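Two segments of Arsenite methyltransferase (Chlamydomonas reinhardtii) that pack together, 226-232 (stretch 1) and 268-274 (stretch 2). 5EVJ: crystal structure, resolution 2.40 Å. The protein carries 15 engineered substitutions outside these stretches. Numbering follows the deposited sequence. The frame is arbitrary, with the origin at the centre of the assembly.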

# COMPACT_ATOMS: atom_id res chain seq x y z
N TYR A 226 9.28 14.27 -5.11
CA TYR A 226 9.30 13.94 -6.50
C TYR A 226 9.04 12.41 -6.62
O TYR A 226 9.79 11.59 -6.08
CB TYR A 226 10.65 14.37 -7.08
CG TYR A 226 10.86 13.95 -8.53
CD1 TYR A 226 9.76 13.81 -9.47
CD2 TYR A 226 12.16 13.68 -8.98
CE1 TYR A 226 9.98 13.43 -10.80
CE2 TYR A 226 12.38 13.27 -10.31
CZ TYR A 226 11.34 13.15 -11.21
OH TYR A 226 11.74 12.78 -12.51
N ASN A 227 7.99 12.02 -7.32
CA ASN A 227 7.73 10.59 -7.36
C ASN A 227 8.93 9.72 -7.73
O ASN A 227 9.06 8.61 -7.20
CB ASN A 227 6.48 10.23 -8.19
CG ASN A 227 6.72 10.26 -9.67
OD1 ASN A 227 6.32 9.35 -10.39
ND2 ASN A 227 7.38 11.28 -10.14
N ASN A 228 9.82 10.19 -8.64
CA ASN A 228 10.87 9.28 -9.09
C ASN A 228 11.91 9.21 -7.98
O ASN A 228 12.67 8.28 -7.91
CB ASN A 228 11.52 9.71 -10.41
CG ASN A 228 10.67 9.38 -11.63
OD1 ASN A 228 10.14 8.29 -11.71
ND2 ASN A 228 10.55 10.33 -12.61
N ASP A 229 12.01 10.22 -7.12
CA ASP A 229 12.96 10.12 -6.01
C ASP A 229 12.43 9.12 -4.98
O ASP A 229 13.19 8.43 -4.36
CB ASP A 229 13.26 11.49 -5.33
CG ASP A 229 14.14 12.38 -6.15
OD1 ASP A 229 14.89 11.88 -7.05
OD2 ASP A 229 14.13 13.59 -5.88
N PHE A 230 11.12 9.04 -4.80
CA PHE A 230 10.57 8.06 -3.93
C PHE A 230 10.91 6.65 -4.43
O PHE A 230 11.34 5.76 -3.64
CB PHE A 230 9.07 8.23 -3.73
CG PHE A 230 8.42 6.99 -3.22
CD1 PHE A 230 8.54 6.64 -1.87
CD2 PHE A 230 7.82 6.09 -4.12
CE1 PHE A 230 8.00 5.43 -1.43
CE2 PHE A 230 7.27 4.88 -3.67
CZ PHE A 230 7.38 4.56 -2.34
N ILE A 231 10.70 6.46 -5.71
CA ILE A 231 10.95 5.15 -6.34
C ILE A 231 12.40 4.70 -6.05
O ILE A 231 12.65 3.54 -5.67
CB ILE A 231 10.60 5.14 -7.89
CG1 ILE A 231 9.06 5.31 -8.10
CG2 ILE A 231 11.13 3.84 -8.60
CD1 ILE A 231 8.57 5.39 -9.57
N ARG A 232 13.32 5.63 -6.23
CA ARG A 232 14.74 5.38 -5.96
C ARG A 232 14.99 4.91 -4.51
O ARG A 232 15.75 3.97 -4.30
CB ARG A 232 15.62 6.66 -6.22
CG ARG A 232 15.63 7.13 -7.71
CD ARG A 232 16.35 8.48 -7.97
NE ARG A 232 16.62 8.68 -9.42
CZ ARG A 232 16.08 9.65 -10.20
NH1 ARG A 232 15.26 10.56 -9.70
NH2 ARG A 232 16.44 9.77 -11.50
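Stretch 2, residues 268-274: SITYRLF

Stretch 2 is a β-strand throughout, extended from Ser-268 to Phe-274, and it lies alongside the first turns of a helix that covers Asn-227 to Arg-232 and continues beyond. Tyr-226 occupies the N-cap position, and its carbonyl starts the helical pattern: Phe-230 N donates to Tyr-226 O at 3.1 Å, followed by Ile-231 N to Asn-227 O, also at 3.1 Å. Strand and helix run nearly parallel, their N-to-C directions 18° apart (signed crossing angle -18°), and their axes come no closer than 12.0 Å, a spacing that leaves room for side chains between the two backbones. In register, Asn-227 CA lies 9.0 Å from Ile-269 CA, and Ile-231 CA lies 9.7 Å from Tyr-271 CA.

Because side chains alternate along an extended strand, Ile-269, Tyr-271 and Leu-273 direct their CA-to-CB bonds toward the helix, while Ser-268, Thr-270, Arg-272 and Phe-274 take no part in the contact. On the helix, Asn-227 and Phe-230 point toward the strand; three residues apart, they fall roughly on one side of the helix. Ile-231 leaves its backbone sideways, but the end of its side chain comes nearer.

Tyr-271 is the hub. Phe-230 lies over one face of its ring, with Phe-230 CE2 3.6 Å from Tyr-271 CD2; the ring planes are inclined at 34° and the centroids are 4.9 Å apart, an oblique arrangement. Both side chains are long enough to span the gap between helix and strand. Farther along the strand, Leu-273 meets the edge of the Phe-230 ring, its CD2 4.2 Å from Phe-230 CZ, so a branched aliphatic side chain extends the apolar contact.

The long tyrosine side chain also carries its hydroxyl to the start of the helix. There Tyr-271 OH lies 3.6 Å from Asn-227 CB and 4.2 Å from Ile-231 CD1. Ile-269 adds an aliphatic contact, its CD1 4.3 Å from Asn-227 CB. In both isoleucines (chi1 m, chi2 t) the delta methyl reaches across with no polar group to satisfy.

No direct hydrogen bond joins the stretches, but a water does. Tyr-271 OH donates to water 1, with 2.6 Å between Tyr-271 OH and the water O, and the water donates to Asn-227, with 2.8 Å between the water O and Asn-227 OD1. Asparagine suits this place because its short side chain packs against Tyr-271 and Ile-269 while its amide oxygen accepts from the water; tyrosine combines an apolar ring with a polar tip.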

# COMPACT_ATOMS: atom_id res chain seq x y z
N SER A 268 -1.93 12.13 -5.49
CA SER A 268 -2.27 11.17 -4.50
C SER A 268 -1.97 9.90 -5.27
O SER A 268 -2.61 9.63 -6.29
CB SER A 268 -3.81 11.25 -4.28
OG SER A 268 -4.26 10.24 -3.41
N ILE A 269 -1.00 9.13 -4.81
CA ILE A 269 -0.66 7.85 -5.50
C ILE A 269 -0.69 6.69 -4.50
O ILE A 269 -0.17 6.81 -3.36
CB ILE A 269 0.75 7.85 -6.14
CG1 ILE A 269 0.96 9.06 -7.07
CG2 ILE A 269 1.03 6.52 -6.87
CD1 ILE A 269 2.41 9.15 -7.61
N THR A 270 -1.27 5.58 -4.95
CA THR A 270 -1.28 4.34 -4.20
C THR A 270 -0.26 3.48 -4.90
O THR A 270 -0.40 3.15 -6.09
CB THR A 270 -2.68 3.61 -4.18
OG1 THR A 270 -3.67 4.40 -3.52
CG2 THR A 270 -2.59 2.29 -3.38
N TYR A 271 0.72 3.09 -4.13
CA TYR A 271 1.84 2.30 -4.60
C TYR A 271 1.76 0.89 -4.09
O TYR A 271 1.27 0.66 -2.95
CB TYR A 271 3.19 2.92 -4.09
CG TYR A 271 3.74 3.96 -5.05
CD1 TYR A 271 4.15 3.60 -6.34
CD2 TYR A 271 3.86 5.30 -4.66
CE1 TYR A 271 4.67 4.55 -7.23
CE2 TYR A 271 4.37 6.26 -5.51
CZ TYR A 271 4.74 5.89 -6.81
OH TYR A 271 5.19 6.88 -7.64
N ARG A 272 2.34 -0.02 -4.87
CA ARG A 272 2.43 -1.40 -4.56
C ARG A 272 3.89 -1.83 -4.50
O ARG A 272 4.60 -1.78 -5.52
CB ARG A 272 1.66 -2.23 -5.56
CG ARG A 272 0.21 -1.75 -5.66
CD ARG A 272 -0.62 -2.84 -6.36
NE ARG A 272 -0.94 -3.98 -5.48
CZ ARG A 272 -1.98 -4.81 -5.62
NH1 ARG A 272 -2.80 -4.70 -6.65
NH2 ARG A 272 -2.22 -5.78 -4.70
N LEU A 273 4.32 -2.28 -3.32
CA LEU A 273 5.70 -2.60 -3.08
C LEU A 273 5.78 -4.06 -2.63
O LEU A 273 5.65 -4.38 -1.41
CB LEU A 273 6.25 -1.67 -2.04
CG LEU A 273 6.92 -0.34 -2.41
CD1 LEU A 273 6.32 0.37 -3.62
CD2 LEU A 273 6.95 0.58 -1.18
N PHE A 274 6.03 -4.94 -3.60
CA PHE A 274 6.03 -6.34 -3.32
C PHE A 274 7.35 -6.76 -2.91
O PHE A 274 8.37 -6.24 -3.46
CB PHE A 274 5.66 -7.14 -4.56
CG PHE A 274 4.21 -7.14 -4.83
CD1 PHE A 274 3.37 -8.14 -4.27
CD2 PHE A 274 3.63 -6.13 -5.60
CE1 PHE A 274 2.00 -8.14 -4.51
CE2 PHE A 274 2.28 -6.14 -5.86
CZ PHE A 274 1.42 -7.14 -5.33
O HOH W 1 5.05 6.84 -10.23